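Local coordinates for protein putative NAD dependent dehydrogenase (Micromonospora echinospora, PDB 6NOR) that binds NAD and is probably an oxidoreductase of the GFO/IDH/MocA family acting in gentamicin biosynthesis, at residues T97-P100 and I101-V105; E306-N310 and S311-H315. All blocks are in the same frame, centred on the assembly; numbering follows the deposited sequence.

Contact 1: residues T97-P100 and I101-V105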
loop_
_atom_site.group_PDB
_atom_site.type_symbol
_atom_site.label_atom_id
_atom_site.label_comp_id
_atom_site.label_asym_id
_atom_site.label_seq_id
_atom_site.Cartn_x
_atom_site.Cartn_y
_atom_site.Cartn_z
ATOM N N THR A 97 -21.473 -21.900 -27.677
ATOM C CA THR A 97 -22.580 -21.449 -28.504
ATOM C C THR A 97 -22.216 -20.195 -29.310
ATOM O O THR A 97 -22.935 -19.821 -30.221
ATOM C CB THR A 97 -23.842 -21.169 -27.654
ATOM O OG1 THR A 97 -23.608 -20.047 -26.802
ATOM C CG2 THR A 97 -24.211 -22.382 -26.799
ATOM N N HIS A 98 -21.096 -19.552 -28.999
ATOM C CA HIS A 98 -20.717 -18.314 -29.691
ATOM C C HIS A 98 -20.608 -18.444 -31.204
ATOM O O HIS A 98 -21.135 -17.616 -31.942
ATOM C CB HIS A 98 -19.372 -17.787 -29.165
ATOM C CG HIS A 98 -19.448 -17.241 -27.784
ATOM N ND1 HIS A 98 -18.343 -16.780 -27.104
ATOM C CD2 HIS A 98 -20.496 -17.093 -26.944
ATOM C CE1 HIS A 98 -18.709 -16.371 -25.907
ATOM N NE2 HIS A 98 -20.012 -16.548 -25.787
ATOM N N GLU A 99 -19.908 -19.459 -31.678
ATOM C CA GLU A 99 -19.707 -19.583 -33.123
ATOM C C GLU A 99 -21.017 -19.789 -33.925
ATOM O O GLU A 99 -21.229 -19.085 -34.892
ATOM C CB GLU A 99 -18.711 -20.705 -33.429
ATOM C CG GLU A 99 -18.093 -20.624 -34.826
ATOM C CD GLU A 99 -18.977 -21.233 -35.899
ATOM O OE1 GLU A 99 -19.705 -22.198 -35.583
ATOM O OE2 GLU A 99 -18.956 -20.743 -37.052
ATOM N N PRO A 100 -21.880 -20.755 -33.542
ATOM C CA PRO A 100 -23.123 -20.883 -34.318
ATOM C C PRO A 100 -23.976 -19.610 -34.288
ATOM O O PRO A 100 -24.493 -19.171 -35.315
ATOM C CB PRO A 100 -23.878 -22.017 -33.621
ATOM C CG PRO A 100 -22.888 -22.688 -32.742
ATOM C CD PRO A 100 -21.790 -21.750 -32.453
ATOM N N ILE A 101 -24.116 -19.028 -33.105
ATOM C CA ILE A 101 -24.969 -17.866 -32.946
ATOM C C ILE A 101 -24.415 -16.670 -33.714
ATOM O O ILE A 101 -25.151 -15.996 -34.429
ATOM C CB ILE A 101 -25.154 -17.522 -31.455
ATOM C CG1 ILE A 101 -26.061 -18.563 -30.796
ATOM C CG2 ILE A 101 -25.773 -16.156 -31.281
ATOM C CD1 ILE A 101 -26.257 -18.346 -29.292
ATOM N N ALA A 102 -23.118 -16.417 -33.596
ATOM C CA ALA A 102 -22.520 -15.294 -34.317
ATOM C C ALA A 102 -22.512 -15.518 -35.809
ATOM O O ALA A 102 -22.585 -14.563 -36.564
ATOM C CB ALA A 102 -21.100 -15.032 -33.837
ATOM N N ALA A 103 -22.399 -16.774 -36.238
ATOM C CA ALA A 103 -22.403 -17.076 -37.672
ATOM C C ALA A 103 -23.777 -16.778 -38.272
ATOM O O ALA A 103 -23.889 -16.286 -39.381
ATOM C CB ALA A 103 -22.023 -18.517 -37.922
ATOM N N GLN A 104 -24.819 -17.071 -37.513
ATOM C CA GLN A 104 -26.184 -16.818 -37.963
ATOM C C GLN A 104 -26.524 -15.313 -37.945
ATOM O O GLN A 104 -27.208 -14.816 -38.829
ATOM C CB GLN A 104 -27.161 -17.593 -37.095
ATOM C CG GLN A 104 -28.602 -17.465 -37.507
ATOM C CD GLN A 104 -29.536 -18.180 -36.554
ATOM O OE1 GLN A 104 -29.104 -19.010 -35.741
ATOM N NE2 GLN A 104 -30.824 -17.859 -36.642
ATOM N N VAL A 105 -26.034 -14.596 -36.943
ATOM C CA VAL A 105 -26.242 -13.155 -36.863
ATOM C C VAL A 105 -25.559 -12.447 -38.020
ATOM O O VAL A 105 -26.105 -11.539 -38.618
ATOM C CB VAL A 105 -25.703 -12.584 -35.530
ATOM C CG1 VAL A 105 -25.671 -11.070 -35.564
ATOM C CG2 VAL A 105 -26.554 -13.073 -34.369
#
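Ile-101 meets Thr-97 one helical turn earlier, through backbone and side chain alike, and the pair illustrates how successive turns of a helix are tied together. The backbone bonds come first. The amide of Ile-101 bonds to the carbonyl of Thr-97, N to O 3.2 Å, and three further i to i+4 bonds follow in sequence. Ala-102 N to His-98 O, at 2.8 Å, is the shortest of the four, whereas Ala-103 N to Glu-99 O and Gln-104 N to Pro-100 O are more bent, with N-H...O angles near 150°. Pro-100, which has no amide hydrogen to give, sits within this stretch of helix and still accepts through its carbonyl.

The side-chain contacts run along the same face-to-face spacing of one turn. With CG1 beside the backbone N (chi1 -72°) and the chain then extended, Ile-101 lies side by side with Thr-97 and brings its terminal carbon CD1 to 4.0 Å from the hydroxyl oxygen Thr-97 OG1. That hydroxyl is hydrogen-bonded to Thr-93 and to the carbonyl of Pro-94. Glu-99, which also touches Val-119, bends at chi2 (-83°), and its carboxylate oxygen Glu-99 OE2 lies 3.9 Å from the methyl Ala-103 CB.

Helix 98-107 is the crossover of a beta-alpha-beta unit in the Rossmann fold, joining strands 86-91 and 111-114. Its buried side packs on these strands through His-98, Ile-101, Ala-102 and Val-105.

The imidazole of His-98 is part of the NAD pocket, about 3 Å from the bound NAD at the nearest atoms and close to Glu-115. Its NE2 is hydrogen-bonded to Thr-93 O, and its ND1 to the carbonyls of Pro-117 and Leu-118.

Contact 2: residues E306-N310 and S311-H315; sequences EWIRN and SGYVH. With NAD (nicotinamide-adenine-dinucleotide), chain G.
This is a local contact round the turn between two successive helices, where the short helix 307-310 ends and helix 313-326 begins beside the nicotinamide end of NAD. At the turn, Trp-307 O takes two bonds from Ser-311, one from OG at 2.8 Å and one from N at 3.0 Å, which arrive from opposite faces of the carbonyl plane. Gly-312, with phi at 97°, gives its N to Arg-309 O (3.1 Å), and Tyr-313 N makes a weak bond to Ile-308 O.

Side chains pack around this turn. With CG set between the backbone N and the carbonyl carbon (chi1 74°), the Trp-307 ring brings CZ3 to 4.0 Å from Tyr-313 CE2, while Ile-308 CG2 rests against CB and CD2 of Tyr-313. On the other flank, His-315 brings CE1 over one face of the Arg-309 guanidinium, 3.5 Å from NH2, with the two planes 79° apart. Arg-309 NH1 also forms a salt bridge with Glu-306 of the second subunit, which carries this flank into the subunit interface.

Tyr-313 OH donates to NAD O7N over 2.5 Å, with O7N at the ring edge and in its plane. A Schellman motif thus closes one helix and delivers the tyrosine of the next to the nicotinamide carboxamide of the NAD site.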
loop_
_atom_site.group_PDB
_atom_site.type_symbol
_atom_site.label_atom_id
_atom_site.label_comp_id
_atom_site.label_asym_id
_atom_site.label_seq_id
_atom_site.Cartn_x
_atom_site.Cartn_y
_atom_site.Cartn_z
ATOM N N GLU A 306 -17.606 2.073 -8.945
ATOM C CA GLU A 306 -17.885 2.026 -10.378
ATOM C C GLU A 306 -17.270 0.827 -11.092
ATOM O O GLU A 306 -16.522 0.986 -12.055
ATOM C CB GLU A 306 -17.417 3.324 -11.045
ATOM C CG GLU A 306 -18.314 4.515 -10.764
ATOM C CD GLU A 306 -18.008 5.742 -11.621
ATOM O OE1 GLU A 306 -16.891 5.866 -12.163
ATOM O OE2 GLU A 306 -18.902 6.605 -11.746
ATOM N N TRP A 307 -17.606 -0.376 -10.641
ATOM C CA TRP A 307 -16.911 -1.554 -11.130
ATOM C C TRP A 307 -17.127 -1.783 -12.629
ATOM O O TRP A 307 -16.234 -2.254 -13.317
ATOM C CB TRP A 307 -17.305 -2.791 -10.305
ATOM C CG TRP A 307 -18.662 -3.361 -10.534
ATOM C CD1 TRP A 307 -19.808 -3.078 -9.841
ATOM C CD2 TRP A 307 -19.016 -4.355 -11.500
ATOM N NE1 TRP A 307 -20.856 -3.820 -10.336
ATOM C CE2 TRP A 307 -20.394 -4.615 -11.350
ATOM C CE3 TRP A 307 -18.300 -5.044 -12.479
ATOM C CZ2 TRP A 307 -21.073 -5.528 -12.150
ATOM C CZ3 TRP A 307 -18.972 -5.952 -13.271
ATOM C CH2 TRP A 307 -20.349 -6.180 -13.111
ATOM N N ILE A 308 -18.291 -1.404 -13.147
ATOM C CA ILE A 308 -18.578 -1.601 -14.557
ATOM C C ILE A 308 -17.763 -0.674 -15.440
ATOM O O ILE A 308 -17.103 -1.120 -16.365
ATOM C CB ILE A 308 -20.056 -1.401 -14.854
ATOM C CG1 ILE A 308 -20.890 -2.443 -14.106
ATOM C CG2 ILE A 308 -20.301 -1.506 -16.333
ATOM C CD1 ILE A 308 -22.396 -2.380 -14.411
ATOM N N ARG A 309 -17.806 0.616 -15.156
ATOM C CA ARG A 309 -16.975 1.559 -15.880
ATOM C C ARG A 309 -15.481 1.289 -15.699
ATOM O O ARG A 309 -14.703 1.352 -16.640
ATOM C CB ARG A 309 -17.291 2.979 -15.441
ATOM C CG ARG A 309 -16.653 4.037 -16.302
ATOM C CD ARG A 309 -16.988 5.439 -15.786
ATOM N NE ARG A 309 -16.606 6.415 -16.792
ATOM C CZ ARG A 309 -15.365 6.846 -16.986
ATOM N NH1 ARG A 309 -14.378 6.414 -16.219
ATOM N NH2 ARG A 309 -15.112 7.719 -17.946
ATOM N N ASN A 310 -15.074 0.981 -14.481
ATOM C CA ASN A 310 -13.666 0.786 -14.223
ATOM C C ASN A 310 -13.118 -0.508 -14.813
ATOM O O ASN A 310 -11.927 -0.609 -15.037
ATOM C CB ASN A 310 -13.398 0.856 -12.730
ATOM C CG ASN A 310 -13.237 2.274 -12.252
ATOM O OD1 ASN A 310 -12.798 3.119 -13.003
ATOM N ND2 ASN A 310 -13.574 2.540 -11.003
ATOM N N SER A 311 -13.984 -1.477 -15.108
ATOM C CA SER A 311 -13.541 -2.695 -15.795
ATOM C C SER A 311 -13.462 -2.517 -17.301
ATOM O O SER A 311 -13.017 -3.416 -18.000
ATOM C CB SER A 311 -14.471 -3.878 -15.505
ATOM O OG SER A 311 -14.437 -4.276 -14.147
ATOM N N GLY A 312 -13.923 -1.372 -17.798
ATOM C CA GLY A 312 -13.849 -1.069 -19.212
ATOM C C GLY A 312 -15.085 -1.344 -20.067
ATOM O O GLY A 312 -15.048 -1.103 -21.271
ATOM N N TYR A 313 -16.170 -1.841 -19.475
ATOM C CA TYR A 313 -17.337 -2.237 -20.265
ATOM C C TYR A 313 -17.973 -1.055 -20.982
ATOM O O TYR A 313 -18.415 -1.178 -22.124
ATOM C CB TYR A 313 -18.390 -2.908 -19.404
ATOM C CG TYR A 313 -17.934 -4.180 -18.777
ATOM C CD1 TYR A 313 -17.698 -5.303 -19.543
ATOM C CD2 TYR A 313 -17.744 -4.266 -17.407
ATOM C CE1 TYR A 313 -17.273 -6.463 -18.963
ATOM C CE2 TYR A 313 -17.329 -5.414 -16.823
ATOM C CZ TYR A 313 -17.088 -6.511 -17.598
ATOM O OH TYR A 313 -16.675 -7.655 -16.990
ATOM N N VAL A 314 -18.011 0.083 -20.298
ATOM C CA VAL A 314 -18.631 1.285 -20.823
ATOM C C VAL A 314 -17.857 1.794 -22.049
ATOM O O VAL A 314 -18.440 2.073 -23.080
ATOM C CB VAL A 314 -18.727 2.374 -19.718
ATOM C CG1 VAL A 314 -19.173 3.701 -20.278
ATOM C CG2 VAL A 314 -19.691 1.938 -18.658
ATOM N N HIS A 315 -16.543 1.865 -21.951
ATOM C CA HIS A 315 -15.716 2.349 -23.053
ATOM C C HIS A 315 -15.717 1.402 -24.253
ATOM O O HIS A 315 -15.762 1.839 -25.389
ATOM C CB HIS A 315 -14.285 2.596 -22.575
ATOM C CG HIS A 315 -14.171 3.773 -21.662
ATOM N ND1 HIS A 315 -14.466 3.699 -20.316
ATOM C CD2 HIS A 315 -13.850 5.065 -21.912
ATOM C CE1 HIS A 315 -14.322 4.897 -19.775
ATOM N NE2 HIS A 315 -13.948 5.740 -20.720
HETATM P PA NAD G . -24.439 -17.039 -17.515
HETATM O O1A NAD G . -24.519 -18.553 -17.205
HETATM O O2A NAD G . -24.663 -16.177 -16.331
HETATM O O5B NAD G . -25.514 -16.681 -18.600
HETATM C C5B NAD G . -25.588 -17.470 -19.773
HETATM C C4B NAD G . -26.987 -17.188 -20.381
HETATM O O4B NAD G . -27.064 -17.631 -21.603
HETATM C C3B NAD G . -28.026 -17.955 -19.595
HETATM O O3B NAD G . -29.053 -17.103 -19.307
HETATM C C2B NAD G . -28.489 -19.076 -20.566
HETATM O O2B NAD G . -29.899 -19.394 -20.279
HETATM C C1B NAD G . -28.394 -18.500 -21.695
HETATM N N9A NAD G . -28.193 -19.415 -22.803
HETATM C C8A NAD G . -27.546 -20.597 -22.848
HETATM N N7A NAD G . -27.596 -21.045 -24.127
HETATM C C5A NAD G . -28.267 -20.152 -24.857
HETATM C C6A NAD G . -28.612 -20.119 -26.175
HETATM N N6A NAD G . -28.324 -21.060 -27.138
HETATM N N1A NAD G . -29.284 -19.085 -26.663
HETATM C C2A NAD G . -29.655 -18.067 -25.848
HETATM N N3A NAD G . -29.321 -18.106 -24.536
HETATM C C4A NAD G . -28.627 -19.138 -24.042
HETATM O O3 NAD G . -23.038 -16.778 -18.130
HETATM P PN NAD G . -22.263 -15.391 -18.251
HETATM O O1N NAD G . -23.139 -14.217 -18.546
HETATM O O2N NAD G . -21.443 -15.157 -16.994
HETATM O O5D NAD G . -21.276 -15.574 -19.465
HETATM C C5D NAD G . -21.735 -15.461 -20.799
HETATM C C4D NAD G . -20.554 -15.063 -21.707
HETATM O O4D NAD G . -19.982 -13.957 -21.326
HETATM C C3D NAD G . -19.433 -16.143 -21.638
HETATM O O3D NAD G . -18.938 -16.314 -22.841
HETATM C C2D NAD G . -18.407 -15.549 -20.649
HETATM O O2D NAD G . -17.058 -16.114 -20.934
HETATM C C1D NAD G . -18.465 -14.269 -20.885
HETATM N N1N NAD G . -18.126 -13.480 -19.738
HETATM C C2N NAD G . -17.351 -12.341 -19.923
HETATM C C3N NAD G . -16.989 -11.533 -18.842
HETATM C C7N NAD G . -16.112 -10.304 -19.130
HETATM O O7N NAD G . -15.708 -9.643 -18.246
HETATM N N7N NAD G . -15.767 -9.994 -20.475
HETATM C C4N NAD G . -17.377 -11.844 -17.559
HETATM C C5N NAD G . -18.164 -12.980 -17.366
HETATM C C6N NAD G . -18.534 -13.801 -18.466
#

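In the fold
Both contacts are local and partly buried, and each contributes to the NAD pocket, yet their centres lie 26 Å apart and their nearest atoms about 12 Å apart. Contact 1 stays within a single helix of the Rossmann fold: regular backbone bonds dominate, its buried side faces the parallel sheet, and no other chain of the assembly touches it. Contact 2 joins two different helices across a turn, so irregular bonds, aromatic packing and charge take over. There Tyr-313 is buried against NAD, while Arg-309 meets the second subunit. The dinucleotide relates them: His-98 belongs to its pocket, and Tyr-313 holds its carboxamide.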